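Local coordinates for protein response regulator FixJ (Bradyrhizobium japonicum, PDB 5XSO) that induces expression of nifA and fixK, and through them the nif and fix genes, when it is activated by FixL, at residues A[57-67]-A[86-97]; A[155-163]-A[172-180]. All blocks are in the same frame, centred on the assembly; numbering follows the deposited sequence.

The two contacts of this chain set a buried sheet pairing beside a helix pairing nearer the surface. Contact 1 lies in the receiver domain and joins two neighbouring strands of its parallel sheet; regular backbone hydrogen bonds carry it, with side chains filling in on both faces. Contact 2, in the LuxR-family domain, is partly buried and has no backbone-to-backbone bonds across it: two helices and the residues just after the second meet through a tyrosine ring packed on a glutamine, an arginine and a few aliphatic branches. The centres of contacts 1 and 2 are about 44 Å apart, and no element is shared. At less buried parts, R67 bonds to D97 and R156 to Y177 O.

Contact 1 (A[57-67]-A[86-97]); sequences LSFGCVVSDVR and PFPILIMTGHGD
F87 packs its ring against the backbone of residues 57-60 at one end, while M92 packs on V63 and V66 on I91 toward the other. Between them strands 61-65 and 89-93 run parallel, the first as the middle strand of the five in a CheY-like receiver and the second beside it, joined by helix 73-82 in a beta-alpha-beta crossover. Five backbone hydrogen bonds, from V62 N to P88 O (2.8 Å) through to V66 N and M92 O, zip them together. The backbone N of G60 sits over the centre of the F87 ring, 3.9 Å above its plane, and L57 O lies at the ring edge, 3.5 Å from F87 CZ. The F59 ring stands almost perpendicular to it, at 86°, and reaches on to P88 CD. G60 O is buried without a polar partner. M92 runs extended to SD, 3.8 Å from V63 CG1, and the bend at chi3 (-80°) turns CE back to the same methyl. V66 crosses I91 at about a right angle, its CB 3.5 Å from I91 CG2, and its CG1 rests against T93 and D97 CB. D65 and R67 probably help bind magnesium, and D65 OD1 accepts from R67 N in an Asx turn. R67 NH1 meets the syn side of D97 OD1 in a salt bridge of 3.0 Å, the oxygen lying in the guanidinium plane.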
loop_
_atom_site.group_PDB
_atom_site.type_symbol
_atom_site.label_atom_id
_atom_site.label_comp_id
_atom_site.label_asym_id
_atom_site.label_seq_id
_atom_site.Cartn_x
_atom_site.Cartn_y
_atom_site.Cartn_z
ATOM N N LEU A 57 -6.570 10.253 -7.138
ATOM C CA LEU A 57 -6.334 10.986 -5.900
ATOM C C LEU A 57 -4.871 10.977 -5.496
ATOM O O LEU A 57 -4.200 9.945 -5.562
ATOM C CB LEU A 57 -7.152 10.419 -4.727
ATOM C CG LEU A 57 -8.667 10.503 -4.867
ATOM C CD1 LEU A 57 -9.368 9.581 -3.827
ATOM C CD2 LEU A 57 -9.082 12.005 -4.806
ATOM N N SER A 58 -4.414 12.105 -4.971
ATOM C CA SER A 58 -3.073 12.197 -4.419
ATOM C C SER A 58 -3.051 11.696 -2.973
ATOM O O SER A 58 -4.095 11.564 -2.307
ATOM C CB SER A 58 -2.575 13.630 -4.472
ATOM O OG SER A 58 -3.495 14.473 -3.814
ATOM N N PHE A 59 -1.835 11.463 -2.469
ATOM C CA PHE A 59 -1.661 10.782 -1.191
ATOM C C PHE A 59 -2.421 11.477 -0.066
ATOM O O PHE A 59 -2.427 12.704 0.040
ATOM C CB PHE A 59 -0.186 10.709 -0.818
ATOM C CG PHE A 59 0.053 10.075 0.511
ATOM C CD1 PHE A 59 -0.069 8.713 0.676
ATOM C CD2 PHE A 59 0.373 10.857 1.617
ATOM C CE1 PHE A 59 0.156 8.118 1.935
ATOM C CE2 PHE A 59 0.590 10.305 2.847
ATOM C CZ PHE A 59 0.485 8.913 3.036
ATOM N N GLY A 60 -3.080 10.683 0.764
ATOM C CA GLY A 60 -3.714 11.222 1.952
ATOM C C GLY A 60 -4.218 10.087 2.816
ATOM O O GLY A 60 -4.046 8.907 2.506
ATOM N N CYS A 61 -4.845 10.457 3.911
ATOM C CA CYS A 61 -5.325 9.487 4.886
ATOM C C CYS A 61 -6.828 9.309 4.690
ATOM O O CYS A 61 -7.565 10.300 4.599
ATOM C CB CYS A 61 -5.027 9.956 6.315
ATOM S SG CYS A 61 -5.521 8.808 7.627
ATOM N N VAL A 62 -7.284 8.065 4.656
ATOM C CA VAL A 62 -8.715 7.777 4.554
ATOM C C VAL A 62 -9.303 7.625 5.954
ATOM O O VAL A 62 -8.738 6.924 6.811
ATOM C CB VAL A 62 -8.958 6.517 3.703
ATOM C CG1 VAL A 62 -10.450 6.194 3.647
ATOM C CG2 VAL A 62 -8.351 6.672 2.311
ATOM N N VAL A 63 -10.438 8.289 6.204
ATOM C CA VAL A 63 -11.178 8.138 7.454
ATOM C C VAL A 63 -12.597 7.717 7.075
ATOM O O VAL A 63 -13.332 8.511 6.472
ATOM C CB VAL A 63 -11.182 9.436 8.277
ATOM C CG1 VAL A 63 -12.057 9.279 9.515
ATOM C CG2 VAL A 63 -9.738 9.843 8.674
ATOM N N SER A 64 -12.969 6.446 7.350
ATOM C CA SER A 64 -14.190 5.893 6.787
ATOM C C SER A 64 -15.045 5.256 7.873
ATOM O O SER A 64 -14.524 4.636 8.818
ATOM C CB SER A 64 -13.867 4.841 5.718
ATOM O OG SER A 64 -15.026 4.177 5.209
ATOM N N ASP A 65 -16.351 5.482 7.774
ATOM C CA ASP A 65 -17.321 4.689 8.534
ATOM C C ASP A 65 -17.208 3.201 8.227
ATOM O O ASP A 65 -17.050 2.790 7.073
ATOM C CB ASP A 65 -18.742 5.185 8.239
ATOM C CG ASP A 65 -19.781 4.561 9.182
ATOM O OD1 ASP A 65 -20.412 3.569 8.763
ATOM O OD2 ASP A 65 -19.942 5.048 10.296
ATOM N N VAL A 66 -17.338 2.382 9.285
ATOM C CA VAL A 66 -17.099 0.955 9.216
ATOM C C VAL A 66 -18.179 0.270 8.406
ATOM O O VAL A 66 -17.942 -0.808 7.839
ATOM C CB VAL A 66 -17.031 0.331 10.626
ATOM C CG1 VAL A 66 -18.351 0.562 11.395
ATOM C CG2 VAL A 66 -16.726 -1.119 10.539
ATOM N N ARG A 67 -19.388 0.832 8.391
ATOM C CA ARG A 67 -20.506 0.198 7.697
ATOM C C ARG A 67 -21.099 1.085 6.602
ATOM O O ARG A 67 -22.312 1.183 6.447
ATOM C CB ARG A 67 -21.560 -0.250 8.706
ATOM C CG ARG A 67 -21.141 -1.593 9.255
ATOM C CD ARG A 67 -22.045 -2.141 10.289
ATOM N NE ARG A 67 -23.322 -2.499 9.721
ATOM C CZ ARG A 67 -24.233 -3.214 10.360
ATOM N NH1 ARG A 67 -23.980 -3.654 11.592
ATOM N NH2 ARG A 67 -25.388 -3.494 9.767
ATOM N N PRO A 86 -1.256 3.045 -1.277
ATOM C CA PRO A 86 -0.457 3.338 -0.084
ATOM C C PRO A 86 -1.173 4.211 0.948
ATOM O O PRO A 86 -0.575 4.539 1.980
ATOM C CB PRO A 86 0.756 4.070 -0.674
ATOM C CG PRO A 86 0.186 4.786 -1.855
ATOM C CD PRO A 86 -0.992 3.992 -2.374
ATOM N N PHE A 87 -2.419 4.566 0.741
ATOM C CA PHE A 87 -3.100 5.470 1.694
ATOM C C PHE A 87 -3.366 4.745 3.010
ATOM O O PHE A 87 -3.966 3.670 3.003
ATOM C CB PHE A 87 -4.444 5.924 1.149
ATOM C CG PHE A 87 -4.394 6.753 -0.099
ATOM C CD1 PHE A 87 -5.581 7.290 -0.594
ATOM C CD2 PHE A 87 -3.212 6.997 -0.796
ATOM C CE1 PHE A 87 -5.586 8.059 -1.785
ATOM C CE2 PHE A 87 -3.214 7.763 -1.955
ATOM C CZ PHE A 87 -4.399 8.293 -2.451
ATOM N N PRO A 88 -3.009 5.312 4.159
ATOM C CA PRO A 88 -3.448 4.700 5.418
ATOM C C PRO A 88 -4.954 4.883 5.600
ATOM O O PRO A 88 -5.544 5.895 5.174
ATOM C CB PRO A 88 -2.662 5.478 6.490
ATOM C CG PRO A 88 -2.416 6.842 5.874
ATOM C CD PRO A 88 -2.295 6.591 4.364
ATOM N N ILE A 89 -5.582 3.910 6.260
ATOM C CA ILE A 89 -7.022 3.963 6.492
ATOM C C ILE A 89 -7.339 3.873 7.992
ATOM O O ILE A 89 -6.899 2.934 8.677
ATOM C CB ILE A 89 -7.758 2.845 5.730
ATOM C CG1 ILE A 89 -7.452 2.938 4.227
ATOM C CG2 ILE A 89 -9.276 2.975 6.021
ATOM C CD1 ILE A 89 -7.699 1.617 3.464
ATOM N N LEU A 90 -8.134 4.826 8.490
ATOM C CA LEU A 90 -8.696 4.768 9.836
ATOM C C LEU A 90 -10.202 4.498 9.747
ATOM O O LEU A 90 -10.893 5.055 8.876
ATOM C CB LEU A 90 -8.484 6.109 10.580
ATOM C CG LEU A 90 -7.050 6.631 10.550
ATOM C CD1 LEU A 90 -6.994 7.980 11.293
ATOM C CD2 LEU A 90 -6.118 5.570 11.254
ATOM N N ILE A 91 -10.710 3.665 10.651
ATOM C CA ILE A 91 -12.096 3.210 10.638
ATOM C C ILE A 91 -12.814 3.801 11.838
ATOM O O ILE A 91 -12.349 3.639 12.977
ATOM C CB ILE A 91 -12.169 1.669 10.681
ATOM C CG1 ILE A 91 -11.451 1.057 9.463
ATOM C CG2 ILE A 91 -13.612 1.218 10.834
ATOM C CD1 ILE A 91 -12.098 1.404 8.164
ATOM N N MET A 92 -13.942 4.501 11.589
ATOM C CA MET A 92 -14.833 5.019 12.621
ATOM C C MET A 92 -15.964 4.017 12.839
ATOM O O MET A 92 -16.501 3.475 11.878
ATOM C CB MET A 92 -15.440 6.384 12.239
ATOM C CG MET A 92 -14.395 7.382 11.869
ATOM S SD MET A 92 -15.270 8.926 11.472
ATOM C CE MET A 92 -15.770 8.511 9.810
ATOM N N THR A 93 -16.326 3.767 14.095
ATOM C CA THR A 93 -17.275 2.678 14.343
ATOM C C THR A 93 -18.047 2.936 15.631
ATOM O O THR A 93 -17.502 3.472 16.611
ATOM C CB THR A 93 -16.557 1.293 14.433
ATOM O OG1 THR A 93 -17.534 0.259 14.682
ATOM C CG2 THR A 93 -15.511 1.251 15.582
ATOM N N GLY A 94 -19.331 2.522 15.649
ATOM C CA GLY A 94 -20.035 2.393 16.918
ATOM C C GLY A 94 -19.534 1.157 17.671
ATOM O O GLY A 94 -18.857 0.301 17.095
ATOM N N HIS A 95 -19.851 1.043 18.974
ATOM C CA HIS A 95 -19.260 -0.061 19.727
ATOM C C HIS A 95 -19.726 -1.395 19.183
ATOM O O HIS A 95 -18.973 -2.361 19.232
ATOM C CB HIS A 95 -19.539 0.004 21.260
ATOM C CG HIS A 95 -20.914 -0.410 21.683
ATOM N ND1 HIS A 95 -21.153 -1.525 22.476
ATOM C CD2 HIS A 95 -22.118 0.157 21.450
ATOM C CE1 HIS A 95 -22.450 -1.617 22.712
ATOM N NE2 HIS A 95 -23.055 -0.607 22.106
ATOM N N GLY A 96 -20.949 -1.458 18.649
ATOM C CA GLY A 96 -21.453 -2.739 18.158
ATOM C C GLY A 96 -20.694 -3.276 16.967
ATOM O O GLY A 96 -20.702 -4.489 16.725
ATOM N N ASP A 97 -19.997 -2.411 16.239
ATOM C CA ASP A 97 -19.309 -2.831 15.028
ATOM C C ASP A 97 -17.814 -2.920 15.209
ATOM O O ASP A 97 -17.088 -3.053 14.229
ATOM C CB ASP A 97 -19.650 -1.857 13.899
ATOM C CG ASP A 97 -21.092 -1.946 13.505
ATOM O OD1 ASP A 97 -21.602 -3.115 13.412
ATOM O OD2 ASP A 97 -21.667 -0.884 13.209
#

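Contact 2 (A[155-163]-A[172-180]); sequences PRERQVMEG and LIAREYDIS
Y177 lays one face of its ring against Q159, whose CB stands 3.7 Å from the ring centroid and 14° off the normal, a CH-pi contact. The Q159 amide continues past the ring, its plane turned 33° from it, and E176 CG covers the opposite face. At the ring edge Y177 OH lies 2.5 Å from E162 OE1, a very short bond to a side chain with two conformers and hence doubtful. G163 also lies at this edge and against I173 CD1; a side chain on it would hit I173 CG1. These residues join helix 155-166 to helix 170-177, the first helix of the helix-turn-helix that probably binds DNA in this LuxR-family domain. V160 CG2 touches I179 CD1 at 3.9 Å and I173 CG2, with Y187 and I184 of helix 184-195 packing on V160 and I179. R156 bends at its second torsion (chi2 -41°), bringing one guanidinium face over I179 CG1. From NH1 one bond runs to Y177 O at 2.8 Å, arriving above the carbonyl plane, and another to Q159 OE1 on a lone pair. With an alanine in place of R156, Y177 O would probably lose its NH1 donor and the Q159 amide would be freer to turn.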
loop_
_atom_site.group_PDB
_atom_site.type_symbol
_atom_site.label_atom_id
_atom_site.label_comp_id
_atom_site.label_asym_id
_atom_site.label_seq_id
_atom_site.Cartn_x
_atom_site.Cartn_y
_atom_site.Cartn_z
ATOM N N PRO A 155 11.022 -16.439 -17.486
ATOM C CA PRO A 155 10.963 -17.380 -16.362
ATOM C C PRO A 155 12.324 -17.891 -15.945
ATOM O O PRO A 155 12.594 -17.955 -14.736
ATOM C CB PRO A 155 10.025 -18.514 -16.887
ATOM C CG PRO A 155 9.136 -17.796 -17.836
ATOM C CD PRO A 155 10.082 -16.846 -18.570
ATOM N N ARG A 156 13.217 -18.232 -16.883
ATOM C CA ARG A 156 14.507 -18.746 -16.456
ATOM C C ARG A 156 15.329 -17.631 -15.825
ATOM O O ARG A 156 16.144 -17.866 -14.927
ATOM C CB ARG A 156 15.285 -19.272 -17.645
ATOM C CG ARG A 156 14.769 -20.632 -18.232
ATOM C CD ARG A 156 14.358 -21.636 -17.153
ATOM N NE ARG A 156 14.060 -22.953 -17.727
ATOM C CZ ARG A 156 13.992 -24.059 -17.003
ATOM N NH1 ARG A 156 14.185 -24.021 -15.677
ATOM N NH2 ARG A 156 13.747 -25.219 -17.607
ATOM N N GLU A 157 15.200 -16.424 -16.367
ATOM C CA GLU A 157 15.917 -15.289 -15.768
ATOM C C GLU A 157 15.471 -15.057 -14.336
ATOM O O GLU A 157 16.299 -14.741 -13.459
ATOM C CB GLU A 157 15.690 -14.024 -16.608
ATOM C CG GLU A 157 16.560 -14.055 -17.883
ATOM C CD GLU A 157 15.991 -13.227 -18.987
ATOM O OE1 GLU A 157 16.530 -13.346 -20.094
ATOM O OE2 GLU A 157 15.049 -12.420 -18.788
ATOM N N ARG A 158 14.158 -15.214 -14.075
ATOM C CA ARG A 158 13.664 -15.056 -12.715
ATOM C C ARG A 158 14.258 -16.130 -11.807
ATOM O O ARG A 158 14.699 -15.836 -10.688
ATOM C CB ARG A 158 12.121 -15.066 -12.737
ATOM C CG ARG A 158 11.468 -15.112 -11.392
ATOM C CD ARG A 158 11.613 -13.736 -10.714
ATOM N NE ARG A 158 10.902 -13.758 -9.437
ATOM C CZ ARG A 158 9.641 -13.362 -9.271
ATOM N NH1 ARG A 158 8.930 -12.888 -10.297
ATOM N NH2 ARG A 158 9.090 -13.446 -8.068
ATOM N N GLN A 159 14.320 -17.382 -12.295
ATOM C CA GLN A 159 14.969 -18.447 -11.527
ATOM C C GLN A 159 16.433 -18.170 -11.272
ATOM O O GLN A 159 16.942 -18.452 -10.181
ATOM C CB GLN A 159 14.838 -19.802 -12.263
ATOM C CG GLN A 159 13.401 -20.322 -12.208
ATOM C CD GLN A 159 13.244 -21.581 -13.064
ATOM O OE1 GLN A 159 14.027 -21.814 -13.981
ATOM N NE2 GLN A 159 12.277 -22.400 -12.736
ATOM N N VAL A 160 17.160 -17.719 -12.280
ATOM C CA VAL A 160 18.579 -17.398 -12.090
ATOM C C VAL A 160 18.750 -16.263 -11.081
ATOM O O VAL A 160 19.609 -16.323 -10.201
ATOM C CB VAL A 160 19.262 -17.071 -13.438
ATOM C CG1 VAL A 160 20.725 -16.549 -13.166
ATOM C CG2 VAL A 160 19.318 -18.337 -14.362
ATOM N N MET A 161 17.906 -15.236 -11.149
ATOM C CA MET A 161 17.945 -14.178 -10.136
ATOM C C MET A 161 17.742 -14.758 -8.743
ATOM O O MET A 161 18.467 -14.418 -7.789
ATOM C CB MET A 161 16.862 -13.129 -10.415
ATOM C CG MET A 161 16.639 -12.168 -9.209
ATOM S SD MET A 161 15.416 -10.909 -9.648
ATOM C CE MET A 161 16.360 -10.132 -10.888
ATOM N N GLU A 162 16.733 -15.635 -8.600
ATOM C CA GLU A 162 16.477 -16.255 -7.304
ATOM C C GLU A 162 17.670 -17.072 -6.836
ATOM O O GLU A 162 18.074 -16.985 -5.677
ATOM C CB GLU A 162 15.227 -17.127 -7.393
ATOM C CG GLU A 162 14.895 -17.934 -6.156
ATOM C CD GLU A 162 13.662 -18.764 -6.412
ATOM O OE1 GLU A 162 13.800 -19.961 -6.758
ATOM O OE2 GLU A 162 12.558 -18.182 -6.310
ATOM N N GLY A 163 18.244 -17.881 -7.734
ATOM C CA GLY A 163 19.386 -18.710 -7.362
ATOM C C GLY A 163 20.607 -17.888 -6.979
ATOM O O GLY A 163 21.324 -18.229 -6.020
ATOM N N LEU A 172 25.103 -25.200 -9.359
ATOM C CA LEU A 172 23.907 -25.542 -8.610
ATOM C C LEU A 172 22.663 -24.858 -9.166
ATOM O O LEU A 172 21.561 -25.439 -9.053
ATOM C CB LEU A 172 24.035 -25.216 -7.116
ATOM C CG LEU A 172 25.012 -26.114 -6.316
ATOM C CD1 LEU A 172 25.178 -25.539 -4.940
ATOM C CD2 LEU A 172 24.446 -27.532 -6.245
ATOM N N ILE A 173 22.782 -23.647 -9.723
ATOM C CA ILE A 173 21.613 -23.048 -10.371
ATOM C C ILE A 173 21.136 -23.942 -11.522
ATOM O O ILE A 173 19.946 -24.260 -11.636
ATOM C CB ILE A 173 21.924 -21.616 -10.854
ATOM C CG1 ILE A 173 22.151 -20.713 -9.625
ATOM C CG2 ILE A 173 20.680 -21.067 -11.689
ATOM C CD1 ILE A 173 22.603 -19.201 -10.013
ATOM N N ALA A 174 22.070 -24.371 -12.370
ATOM C CA ALA A 174 21.768 -25.290 -13.471
ATOM C C ALA A 174 21.077 -26.547 -12.967
ATOM O O ALA A 174 20.047 -26.995 -13.514
ATOM C CB ALA A 174 23.087 -25.637 -14.198
ATOM N N ARG A 175 21.629 -27.150 -11.918
ATOM C CA ARG A 175 21.074 -28.411 -11.420
ATOM C C ARG A 175 19.717 -28.199 -10.762
ATOM O O ARG A 175 18.800 -29.026 -10.913
ATOM C CB ARG A 175 22.067 -29.036 -10.433
ATOM C CG ARG A 175 21.663 -30.390 -9.871
ATOM C CD ARG A 175 22.856 -31.001 -9.110
ATOM N NE ARG A 175 22.860 -30.681 -7.684
ATOM C CZ ARG A 175 23.693 -31.233 -6.800
ATOM N NH1 ARG A 175 24.580 -32.134 -7.201
ATOM N NH2 ARG A 175 23.615 -30.906 -5.517
ATOM N N GLU A 176 19.571 -27.115 -10.008
ATOM C CA GLU A 176 18.348 -26.908 -9.241
ATOM C C GLU A 176 17.165 -26.666 -10.155
ATOM O O GLU A 176 16.059 -27.185 -9.918
ATOM C CB GLU A 176 18.521 -25.704 -8.314
ATOM C CG GLU A 176 17.209 -25.170 -7.754
ATOM C CD GLU A 176 16.901 -25.751 -6.380
ATOM O OE1 GLU A 176 15.781 -25.521 -5.877
ATOM O OE2 GLU A 176 17.783 -26.431 -5.807
ATOM N N TYR A 177 17.360 -25.869 -11.196
ATOM C CA TYR A 177 16.248 -25.489 -12.053
ATOM C C TYR A 177 16.208 -26.255 -13.366
ATOM O O TYR A 177 15.249 -26.088 -14.130
ATOM C CB TYR A 177 16.306 -23.983 -12.338
ATOM C CG TYR A 177 16.201 -23.149 -11.060
ATOM C CD1 TYR A 177 14.965 -22.945 -10.430
ATOM C CD2 TYR A 177 17.333 -22.548 -10.510
ATOM C CE1 TYR A 177 14.867 -22.156 -9.227
ATOM C CE2 TYR A 177 17.259 -21.787 -9.317
ATOM C CZ TYR A 177 16.008 -21.592 -8.699
ATOM O OH TYR A 177 15.961 -20.829 -7.527
ATOM N N ASP A 178 17.212 -27.103 -13.644
ATOM C CA ASP A 178 17.298 -27.868 -14.908
ATOM C C ASP A 178 17.508 -26.901 -16.096
ATOM O O ASP A 178 16.768 -26.919 -17.077
ATOM C CB ASP A 178 16.075 -28.778 -15.123
ATOM C CG ASP A 178 16.380 -29.889 -16.046
ATOM O OD1 ASP A 178 15.436 -30.514 -16.554
ATOM O OD2 ASP A 178 17.580 -30.115 -16.315
ATOM N N ILE A 179 18.538 -26.059 -15.976
ATOM C CA ILE A 179 18.963 -25.089 -16.994
ATOM C C ILE A 179 20.305 -25.591 -17.534
ATOM O O ILE A 179 21.102 -26.123 -16.770
ATOM C CB ILE A 179 19.077 -23.695 -16.328
ATOM C CG1 ILE A 179 17.714 -23.230 -15.783
ATOM C CG2 ILE A 179 19.597 -22.597 -17.253
ATOM C CD1 ILE A 179 17.808 -21.937 -14.803
ATOM N N SER A 180 20.542 -25.486 -18.844
ATOM C CA SER A 180 21.854 -25.867 -19.349
ATOM C C SER A 180 22.970 -25.005 -18.724
ATOM O O SER A 180 22.847 -23.756 -18.672
ATOM C CB SER A 180 21.883 -25.694 -20.871
ATOM O OG SER A 180 23.223 -25.833 -21.295
#